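Local structure of putative sodium:solute symporter (Proteus mirabilis, 5NV9) at residues A56-S61 against Q249-S254; S60-M65 against I133-I138; I138-T143 against S342-S347. The protein uses the sodium gradient to drive uptake of the sialic acid N-acetylneuraminic acid across the bacterial inner membrane, carrying two sodium ions with each sugar. One frame throughout, in Å; residues are numbered along the deposited sequence.

Contact 1: residues A56-S61 against Q249-S254; sequences ATTLSS and QQFTAS. With NA (sodium ion), chain B; SLB (N-acetyl-beta-neuraminic acid), chain D.
Q250 is the first residue of 249-254 to meet 56-61, and it does so with its amide end against the methyl of T58: CD of Q250 lies 3.5 Å from CG2 of T58. The glutamine leaves its helix with CG opposite the backbone N (chi1 -178°) and then bends at chi2 (65°), so that the amide reaches the methyl at a slant to the threonine side chain. Next along the chain, F251 brings only the end of its ring, its CZ standing 4.4 Å from the same CG2. V257 of the short helix 255-258 touches T58, Q250 and F251 alike. T58 itself works with both branches: the methyl packs, while OG1 makes a 2.7 Å hydrogen bond with O8 of the sialic acid. On the same segment, A56 O (2.1 Å) and L59 O (2.3 Å) bind the sodium ion, whose site is completed by A339, S342 and S343. Backbone carbonyls turned to an ion where helix 47-58 breaks off are the hallmark of the Na2 site in the LeuT fold.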
loop_
_atom_site.group_PDB
_atom_site.type_symbol
_atom_site.label_atom_id
_atom_site.label_comp_id
_atom_site.label_asym_id
_atom_site.label_seq_id
_atom_site.Cartn_x
_atom_site.Cartn_y
_atom_site.Cartn_z
ATOM N N ALA A 56 -4.752 5.218 -4.210
ATOM C CA ALA A 56 -4.552 4.101 -5.165
ATOM C C ALA A 56 -3.229 3.356 -4.910
ATOM O O ALA A 56 -3.162 2.162 -5.109
ATOM C CB ALA A 56 -4.619 4.570 -6.606
ATOM N N THR A 57 -2.225 4.061 -4.445
ATOM C CA THR A 57 -0.931 3.488 -3.977
ATOM C C THR A 57 -1.211 2.544 -2.792
ATOM O O THR A 57 -0.760 1.440 -2.810
ATOM C CB THR A 57 0.089 4.616 -3.607
ATOM O OG1 THR A 57 0.474 5.356 -4.777
ATOM C CG2 THR A 57 1.416 4.097 -2.887
ATOM N N THR A 58 -1.991 2.961 -1.784
ATOM C CA THR A 58 -2.159 2.127 -0.565
ATOM C C THR A 58 -3.121 0.964 -0.768
ATOM O O THR A 58 -2.918 -0.116 -0.217
ATOM C CB THR A 58 -2.626 2.951 0.658
ATOM O OG1 THR A 58 -3.849 3.617 0.326
ATOM C CG2 THR A 58 -1.600 3.990 1.061
ATOM N N LEU A 59 -4.147 1.171 -1.591
ATOM C CA LEU A 59 -5.206 0.177 -1.800
ATOM C C LEU A 59 -4.906 -0.661 -3.015
ATOM O O LEU A 59 -5.027 -0.186 -4.129
ATOM C CB LEU A 59 -6.566 0.838 -2.026
ATOM C CG LEU A 59 -7.783 -0.058 -1.792
ATOM C CD1 LEU A 59 -9.048 0.772 -1.556
ATOM C CD2 LEU A 59 -7.994 -1.015 -2.936
ATOM N N SER A 60 -4.626 -1.929 -2.766
ATOM C CA SER A 60 -4.135 -2.860 -3.781
ATOM C C SER A 60 -5.112 -4.024 -3.932
ATOM O O SER A 60 -6.221 -4.010 -3.383
ATOM C CB SER A 60 -2.741 -3.320 -3.386
ATOM O OG SER A 60 -2.752 -4.381 -2.462
ATOM N N SER A 61 -4.708 -5.053 -4.650
ATOM C CA SER A 61 -5.511 -6.270 -4.718
ATOM C C SER A 61 -5.665 -6.982 -3.397
ATOM O O SER A 61 -6.554 -7.803 -3.248
ATOM C CB SER A 61 -4.900 -7.187 -5.762
ATOM O OG SER A 61 -3.613 -7.550 -5.320
ATOM N N GLN A 249 2.942 4.027 10.166
ATOM C CA GLN A 249 4.002 3.560 9.222
ATOM C C GLN A 249 3.709 4.050 7.816
ATOM O O GLN A 249 4.569 4.617 7.122
ATOM C CB GLN A 249 4.091 2.049 9.223
ATOM C CG GLN A 249 5.092 1.562 8.199
ATOM C CD GLN A 249 5.365 0.074 8.291
ATOM O OE1 GLN A 249 5.385 -0.519 9.370
ATOM N NE2 GLN A 249 5.647 -0.526 7.160
ATOM N N GLN A 250 2.502 3.796 7.380
ATOM C CA GLN A 250 2.105 4.055 5.942
ATOM C C GLN A 250 2.234 5.523 5.556
ATOM O O GLN A 250 2.755 5.833 4.505
ATOM C CB GLN A 250 0.679 3.567 5.686
ATOM C CG GLN A 250 0.135 3.712 4.258
ATOM C CD GLN A 250 0.889 2.858 3.255
ATOM O OE1 GLN A 250 0.460 1.743 2.913
ATOM N NE2 GLN A 250 2.036 3.369 2.786
ATOM N N PHE A 251 1.819 6.413 6.453
ATOM C CA PHE A 251 1.750 7.831 6.180
ATOM C C PHE A 251 2.901 8.702 6.626
ATOM O O PHE A 251 2.933 9.864 6.196
ATOM C CB PHE A 251 0.372 8.368 6.657
ATOM C CG PHE A 251 -0.763 7.783 5.874
ATOM C CD1 PHE A 251 -1.159 8.356 4.670
ATOM C CD2 PHE A 251 -1.390 6.604 6.292
ATOM C CE1 PHE A 251 -2.181 7.792 3.916
ATOM C CE2 PHE A 251 -2.419 6.025 5.539
ATOM C CZ PHE A 251 -2.806 6.637 4.351
ATOM N N THR A 252 3.838 8.172 7.425
ATOM C CA THR A 252 5.032 8.938 7.882
ATOM C C THR A 252 6.392 8.335 7.484
ATOM O O THR A 252 7.386 9.033 7.355
ATOM C CB THR A 252 5.042 9.114 9.412
ATOM O OG1 THR A 252 5.149 7.864 10.107
ATOM C CG2 THR A 252 3.786 9.822 9.872
ATOM N N ALA A 253 6.455 7.022 7.330
ATOM C CA ALA A 253 7.739 6.328 7.250
ATOM C C ALA A 253 7.886 5.546 5.974
ATOM O O ALA A 253 8.901 4.921 5.816
ATOM C CB ALA A 253 7.916 5.402 8.464
ATOM N N SER A 254 6.912 5.624 5.055
ATOM C CA SER A 254 6.880 4.785 3.873
ATOM C C SER A 254 6.992 5.675 2.638
ATOM O O SER A 254 6.147 6.539 2.415
ATOM C CB SER A 254 5.596 3.972 3.867
ATOM O OG SER A 254 5.668 2.963 2.897
HETATM NA NA NA B . -3.438 0.151 -5.812
HETATM C C1 SLB D . -3.679 -2.751 0.603
HETATM C C2 SLB D . -3.618 -2.032 1.922
HETATM C C3 SLB D . -3.598 -3.052 3.038
HETATM C C4 SLB D . -3.751 -2.407 4.434
HETATM C C5 SLB D . -5.085 -1.661 4.395
HETATM C C6 SLB D . -5.076 -0.628 3.249
HETATM C C7 SLB D . -6.376 0.172 3.094
HETATM C C8 SLB D . -6.300 1.144 1.946
HETATM C C9 SLB D . -7.526 2.054 1.897
HETATM C C10 SLB D . -6.426 -1.247 6.424
HETATM C C11 SLB D . -6.680 -0.215 7.492
HETATM N N5 SLB D . -5.348 -0.982 5.672
HETATM O O1A SLB D . -4.829 -2.958 0.082
HETATM O O1B SLB D . -2.574 -3.169 0.086
HETATM O O2 SLB D . -2.441 -1.178 2.002
HETATM O O4 SLB D . -3.784 -3.426 5.491
HETATM O O6 SLB D . -4.844 -1.279 2.003
HETATM O O7 SLB D . -7.479 -0.697 2.818
HETATM O O8 SLB D . -5.120 1.932 2.053
HETATM O O9 SLB D . -7.610 2.926 3.052
HETATM O O10 SLB D . -7.180 -2.214 6.228
#

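Contact 2: residues S60-M65 against I133-I138. With SLB (N-acetyl-beta-neuraminic acid), chain D.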
loop_
_atom_site.group_PDB
_atom_site.type_symbol
_atom_site.label_atom_id
_atom_site.label_comp_id
_atom_site.label_asym_id
_atom_site.label_seq_id
_atom_site.Cartn_x
_atom_site.Cartn_y
_atom_site.Cartn_z
ATOM N N SER A 60 -4.626 -1.929 -2.766
ATOM C CA SER A 60 -4.135 -2.860 -3.781
ATOM C C SER A 60 -5.112 -4.024 -3.932
ATOM O O SER A 60 -6.221 -4.010 -3.383
ATOM C CB SER A 60 -2.741 -3.320 -3.386
ATOM O OG SER A 60 -2.752 -4.381 -2.462
ATOM N N SER A 61 -4.708 -5.053 -4.650
ATOM C CA SER A 61 -5.511 -6.270 -4.718
ATOM C C SER A 61 -5.665 -6.982 -3.397
ATOM O O SER A 61 -6.554 -7.803 -3.248
ATOM C CB SER A 61 -4.900 -7.187 -5.762
ATOM O OG SER A 61 -3.613 -7.550 -5.320
ATOM N N ILE A 62 -4.820 -6.668 -2.421
ATOM C CA ILE A 62 -4.953 -7.138 -1.052
ATOM C C ILE A 62 -6.297 -6.667 -0.443
ATOM O O ILE A 62 -7.073 -7.484 0.047
ATOM C CB ILE A 62 -3.778 -6.604 -0.164
ATOM C CG1 ILE A 62 -2.459 -7.257 -0.541
ATOM C CG2 ILE A 62 -4.056 -6.813 1.326
ATOM C CD1 ILE A 62 -1.272 -6.570 0.057
ATOM N N THR A 63 -6.562 -5.366 -0.475
ATOM C CA THR A 63 -7.830 -4.840 0.011
ATOM C C THR A 63 -8.971 -5.363 -0.870
ATOM O O THR A 63 -10.029 -5.803 -0.357
ATOM C CB THR A 63 -7.859 -3.272 0.011
ATOM O OG1 THR A 63 -7.178 -2.748 1.156
ATOM C CG2 THR A 63 -9.303 -2.703 -0.047
ATOM N N PHE A 64 -8.758 -5.335 -2.197
ATOM C CA PHE A 64 -9.865 -5.563 -3.147
ATOM C C PHE A 64 -10.444 -6.966 -2.952
ATOM O O PHE A 64 -11.674 -7.121 -2.931
ATOM C CB PHE A 64 -9.415 -5.360 -4.596
ATOM C CG PHE A 64 -10.549 -5.055 -5.577
ATOM C CD1 PHE A 64 -11.493 -6.018 -5.920
ATOM C CD2 PHE A 64 -10.630 -3.815 -6.193
ATOM C CE1 PHE A 64 -12.543 -5.711 -6.814
ATOM C CE2 PHE A 64 -11.655 -3.498 -7.121
ATOM C CZ PHE A 64 -12.604 -4.445 -7.443
HETATM N N MSE A 65 -9.571 -7.962 -2.814
HETATM C CA MSE A 65 -9.961 -9.363 -2.599
HETATM C C MSE A 65 -10.172 -9.752 -1.155
HETATM O O MSE A 65 -11.099 -10.509 -0.890
HETATM C CB MSE A 65 -8.938 -10.368 -3.161
HETATM C CG MSE A 65 -9.561 -11.172 -4.320
HETATM SE SE MSE A 65 -9.857 -9.948 -5.826
HETATM C CE MSE A 65 -7.990 -9.369 -6.050
ATOM N N ILE A 133 9.886 -4.672 -2.572
ATOM C CA ILE A 133 10.086 -5.808 -3.459
ATOM C C ILE A 133 9.139 -6.972 -3.135
ATOM O O ILE A 133 8.515 -7.552 -4.059
ATOM C CB ILE A 133 11.518 -6.280 -3.438
ATOM C CG1 ILE A 133 12.434 -5.176 -3.982
ATOM C CG2 ILE A 133 11.671 -7.571 -4.257
ATOM C CD1 ILE A 133 12.527 -5.157 -5.484
ATOM N N GLY A 134 8.996 -7.298 -1.846
ATOM C CA GLY A 134 7.978 -8.224 -1.412
ATOM C C GLY A 134 6.527 -7.798 -1.684
ATOM O O GLY A 134 5.702 -8.623 -2.089
ATOM N N ARG A 135 6.184 -6.535 -1.429
ATOM C CA ARG A 135 4.800 -6.110 -1.573
ATOM C C ARG A 135 4.327 -6.265 -3.040
ATOM O O ARG A 135 3.185 -6.717 -3.273
ATOM C CB ARG A 135 4.598 -4.677 -1.014
ATOM C CG ARG A 135 3.247 -4.040 -1.284
ATOM C CD ARG A 135 3.209 -2.649 -0.689
ATOM N NE ARG A 135 2.131 -1.797 -1.176
ATOM C CZ ARG A 135 0.863 -1.938 -0.851
ATOM N NH1 ARG A 135 0.498 -2.910 0.002
ATOM N NH2 ARG A 135 -0.061 -1.110 -1.392
ATOM N N VAL A 136 5.197 -5.901 -3.990
ATOM C CA VAL A 136 4.936 -6.047 -5.395
ATOM C C VAL A 136 4.681 -7.539 -5.752
ATOM O O VAL A 136 3.684 -7.866 -6.507
ATOM C CB VAL A 136 6.088 -5.522 -6.258
ATOM C CG1 VAL A 136 5.907 -5.902 -7.722
ATOM C CG2 VAL A 136 6.209 -4.017 -6.144
ATOM N N ALA A 137 5.568 -8.425 -5.262
ATOM C CA ALA A 137 5.466 -9.884 -5.550
ATOM C C ALA A 137 4.158 -10.454 -4.998
ATOM O O ALA A 137 3.433 -11.147 -5.698
ATOM C CB ALA A 137 6.653 -10.649 -5.010
ATOM N N ILE A 138 3.811 -10.030 -3.807
ATOM C CA ILE A 138 2.592 -10.442 -3.150
ATOM C C ILE A 138 1.357 -9.937 -3.865
ATOM O O ILE A 138 0.386 -10.694 -4.023
ATOM C CB ILE A 138 2.606 -10.080 -1.655
ATOM C CG1 ILE A 138 3.646 -10.977 -0.955
ATOM C CG2 ILE A 138 1.255 -10.362 -1.017
ATOM C CD1 ILE A 138 3.825 -10.784 0.539
HETATM C C1 SLB D . -3.679 -2.751 0.603
HETATM C C2 SLB D . -3.618 -2.032 1.922
HETATM C C3 SLB D . -3.598 -3.052 3.038
HETATM C C4 SLB D . -3.751 -2.407 4.434
HETATM C C5 SLB D . -5.085 -1.661 4.395
HETATM C C6 SLB D . -5.076 -0.628 3.249
HETATM C C7 SLB D . -6.376 0.172 3.094
HETATM C C8 SLB D . -6.300 1.144 1.946
HETATM C C9 SLB D . -7.526 2.054 1.897
HETATM C C10 SLB D . -6.426 -1.247 6.424
HETATM C C11 SLB D . -6.680 -0.215 7.492
HETATM N N5 SLB D . -5.348 -0.982 5.672
HETATM O O1A SLB D . -4.829 -2.958 0.082
HETATM O O1B SLB D . -2.574 -3.169 0.086
HETATM O O2 SLB D . -2.441 -1.178 2.002
HETATM O O4 SLB D . -3.784 -3.426 5.491
HETATM O O6 SLB D . -4.844 -1.279 2.003
HETATM O O7 SLB D . -7.479 -0.697 2.818
HETATM O O8 SLB D . -5.120 1.932 2.053
HETATM O O9 SLB D . -7.610 2.926 3.052
HETATM O O10 SLB D . -7.180 -2.214 6.228
#
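The carboxylate end of the sialic acid site is built where S60 and I62, at the start of helix 61-73, meet R135 of helix 118-151, and it illustrates how a helix N-terminus and an arginine can share one anion. The protein-to-protein contact is slight: CB of S60 is 4.0 Å from NH2 of R135, and CD1 of I62 lies 4.1 Å from NH1 of R135. The ligand does the joining. R135 stretches out along its chain, CG to NE extended, and NH1 donates to O1B at 3.1 Å (161°), with that oxygen lying in plane at the guanidinium edge. NH2 is turned to the main chain instead, probably bonding T58 O and weakly T57 O, which may help to hold the group's rotation. From the other segment, S60 OG gives a 2.8 Å bond to O1B while accepting from I62 N, its N-cap bond (3.1 Å). The amide of S60 points almost straight at O1A (3.0 Å, 174°), and T63 N adds a weak, bent bond to the same oxygen. T63 OG1 receives a 2.7 Å bond from O7 of the glycerol tail. CD1 of I62 packs 3.6 Å from O1B. The helix dipole may add to the arginine's pull on the carboxylate. A helix start offering its N-H groups is characteristic of substrate binding at the broken first core helix of LeuT-fold transporters.

Contact 3: residues I138-T143 against S342-S347. With NA (sodium ion), chain C; NA (sodium ion), chain B.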
loop_
_atom_site.group_PDB
_atom_site.type_symbol
_atom_site.label_atom_id
_atom_site.label_comp_id
_atom_site.label_asym_id
_atom_site.label_seq_id
_atom_site.Cartn_x
_atom_site.Cartn_y
_atom_site.Cartn_z
ATOM N N ILE A 138 3.811 -10.030 -3.807
ATOM C CA ILE A 138 2.592 -10.442 -3.150
ATOM C C ILE A 138 1.357 -9.937 -3.865
ATOM O O ILE A 138 0.386 -10.694 -4.023
ATOM C CB ILE A 138 2.606 -10.080 -1.655
ATOM C CG1 ILE A 138 3.646 -10.977 -0.955
ATOM C CG2 ILE A 138 1.255 -10.362 -1.017
ATOM C CD1 ILE A 138 3.825 -10.784 0.539
ATOM N N ILE A 139 1.387 -8.665 -4.291
ATOM C CA ILE A 139 0.243 -8.030 -4.913
ATOM C C ILE A 139 -0.028 -8.798 -6.229
ATOM O O ILE A 139 -1.148 -9.038 -6.593
ATOM C CB ILE A 139 0.444 -6.538 -5.190
ATOM C CG1 ILE A 139 0.200 -5.733 -3.909
ATOM C CG2 ILE A 139 -0.541 -6.058 -6.241
ATOM C CD1 ILE A 139 0.660 -4.289 -4.005
ATOM N N THR A 140 1.041 -9.101 -6.947
ATOM C CA THR A 140 0.969 -9.780 -8.229
ATOM C C THR A 140 0.474 -11.240 -8.088
ATOM O O THR A 140 -0.399 -11.698 -8.823
ATOM C CB THR A 140 2.343 -9.654 -8.889
ATOM O OG1 THR A 140 2.638 -8.268 -9.026
ATOM C CG2 THR A 140 2.382 -10.340 -10.206
ATOM N N TYR A 141 1.017 -11.939 -7.108
ATOM C CA TYR A 141 0.590 -13.275 -6.711
ATOM C C TYR A 141 -0.880 -13.383 -6.388
ATOM O O TYR A 141 -1.531 -14.252 -6.970
ATOM C CB TYR A 141 1.457 -13.778 -5.539
ATOM C CG TYR A 141 1.072 -15.166 -5.048
ATOM C CD1 TYR A 141 1.210 -16.268 -5.868
ATOM C CD2 TYR A 141 0.584 -15.362 -3.771
ATOM C CE1 TYR A 141 0.854 -17.540 -5.434
ATOM C CE2 TYR A 141 0.236 -16.627 -3.322
ATOM C CZ TYR A 141 0.375 -17.710 -4.165
ATOM O OH TYR A 141 0.041 -18.976 -3.739
ATOM N N LEU A 142 -1.412 -12.519 -5.495
ATOM C CA LEU A 142 -2.827 -12.528 -5.161
ATOM C C LEU A 142 -3.735 -12.259 -6.375
ATOM O O LEU A 142 -4.750 -12.892 -6.514
ATOM C CB LEU A 142 -3.207 -11.479 -4.137
ATOM C CG LEU A 142 -2.575 -11.446 -2.778
ATOM C CD1 LEU A 142 -3.375 -10.424 -1.964
ATOM C CD2 LEU A 142 -2.575 -12.816 -2.130
ATOM N N THR A 143 -3.355 -11.307 -7.224
ATOM C CA THR A 143 -4.132 -10.957 -8.392
ATOM C C THR A 143 -4.249 -12.175 -9.303
ATOM O O THR A 143 -5.331 -12.478 -9.814
ATOM C CB THR A 143 -3.468 -9.746 -9.117
ATOM O OG1 THR A 143 -3.212 -8.710 -8.169
ATOM C CG2 THR A 143 -4.281 -9.195 -10.258
ATOM N N SER A 342 -1.745 0.274 -9.736
ATOM C CA SER A 342 -1.496 1.496 -9.120
ATOM C C SER A 342 -0.561 1.321 -7.883
ATOM O O SER A 342 0.120 2.223 -7.508
ATOM C CB SER A 342 -2.822 2.140 -8.678
ATOM O OG SER A 342 -3.608 1.218 -7.937
ATOM N N SER A 343 -0.590 0.173 -7.244
ATOM C CA SER A 343 0.286 -0.095 -6.068
ATOM C C SER A 343 1.676 -0.540 -6.516
ATOM O O SER A 343 2.699 -0.061 -5.985
ATOM C CB SER A 343 -0.393 -1.160 -5.171
ATOM O OG SER A 343 -1.560 -0.582 -4.551
ATOM N N ILE A 344 1.698 -1.410 -7.542
ATOM C CA ILE A 344 2.952 -1.855 -8.135
ATOM C C ILE A 344 3.791 -0.670 -8.740
ATOM O O ILE A 344 5.038 -0.554 -8.504
ATOM C CB ILE A 344 2.750 -2.915 -9.193
ATOM C CG1 ILE A 344 2.222 -4.199 -8.555
ATOM C CG2 ILE A 344 4.043 -3.213 -9.946
ATOM C CD1 ILE A 344 1.750 -5.181 -9.594
ATOM N N SER A 345 3.123 0.222 -9.443
ATOM C CA SER A 345 3.840 1.280 -10.110
ATOM C C SER A 345 4.471 2.215 -9.061
ATOM O O SER A 345 5.633 2.637 -9.203
ATOM C CB SER A 345 2.906 2.029 -11.002
ATOM O OG SER A 345 1.963 2.747 -10.203
ATOM N N SER A 346 3.708 2.562 -8.017
ATOM C CA SER A 346 4.194 3.419 -6.975
ATOM C C SER A 346 5.337 2.825 -6.176
ATOM O O SER A 346 6.227 3.567 -5.741
ATOM C CB SER A 346 3.097 3.786 -5.943
ATOM O OG SER A 346 2.079 4.520 -6.539
ATOM N N SER A 347 5.262 1.518 -5.922
ATOM C CA SER A 347 6.283 0.818 -5.181
ATOM C C SER A 347 7.583 0.768 -6.027
ATOM O O SER A 347 8.679 0.970 -5.481
ATOM C CB SER A 347 5.847 -0.627 -4.824
ATOM O OG SER A 347 4.981 -0.715 -3.690
HETATM NA NA NA C . 0.971 4.210 -8.436
HETATM NA NA NA B . -3.438 0.151 -5.812
#
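I139 and I344 meet where two transmembrane helices of the LeuT fold, 118-151 and 328-361, pack nearly antiparallel: the short segments make an angle of 161°, with axes 10.5 Å apart. The isoleucines lie alongside one another, pointing opposite ways, with CG2 of I139 4.1 Å from CG1 of I344. The other branch of I139 runs on, extended at chi2 (168°), and sets CD1 3.5 Å from CB of S343. T140 is turned differently. Its side chain stands at about a right angle to I344, whose CD1 comes to 3.3 Å from T140 OG1, a hydroxyl already hydrogen-bonded to V136 O one turn back. Apart from that hydroxyl, carbon atoms make the packing, and the serine hydroxyls are left for ions and other partners. S343 is the clearest case: CB faces I139, while OG lies 2.4 Å from the sodium ion of the Na2 site and also pairs, probably, with T57 O. S342 serves both ions, its OG binding that same sodium and its backbone O the second one, at Na3. S345 OG and S346 OG make up the rest of the helix's share of Na3 (S346 OG at 2.2 Å from the ion), with the carboxylate of D182 from helix 155-203 completing the site. On the other helix, I139 O accepts from both T143 N and T143 OG1, which approach from opposite faces of the carbonyl plane, the hydroxyl at 2.6 Å.

Overall arrangement
The three contacts crowd into the middle of the bundle. The centres of contacts 2 and 3 are about 5 Å apart, and that of contact 1 lies about 11 and 12 Å from theirs. Contacts 1 and 2 start from the same piece of chain, the break between helices 47-58 and 61-73, and share S60 and S61; contacts 2 and 3 share I138. Contact 3 begins on helix 118-151 where contact 2 ends, while contacts 1 and 3 interleave in sequence. T57 OG1 probably hydrogen-bonds S346 OG, and S61 OG probably I139 O. Neighbouring residues of one break thus touch both the substrate and the Na2 sodium, and S342 joins the two ions, a plausible basis for coupling.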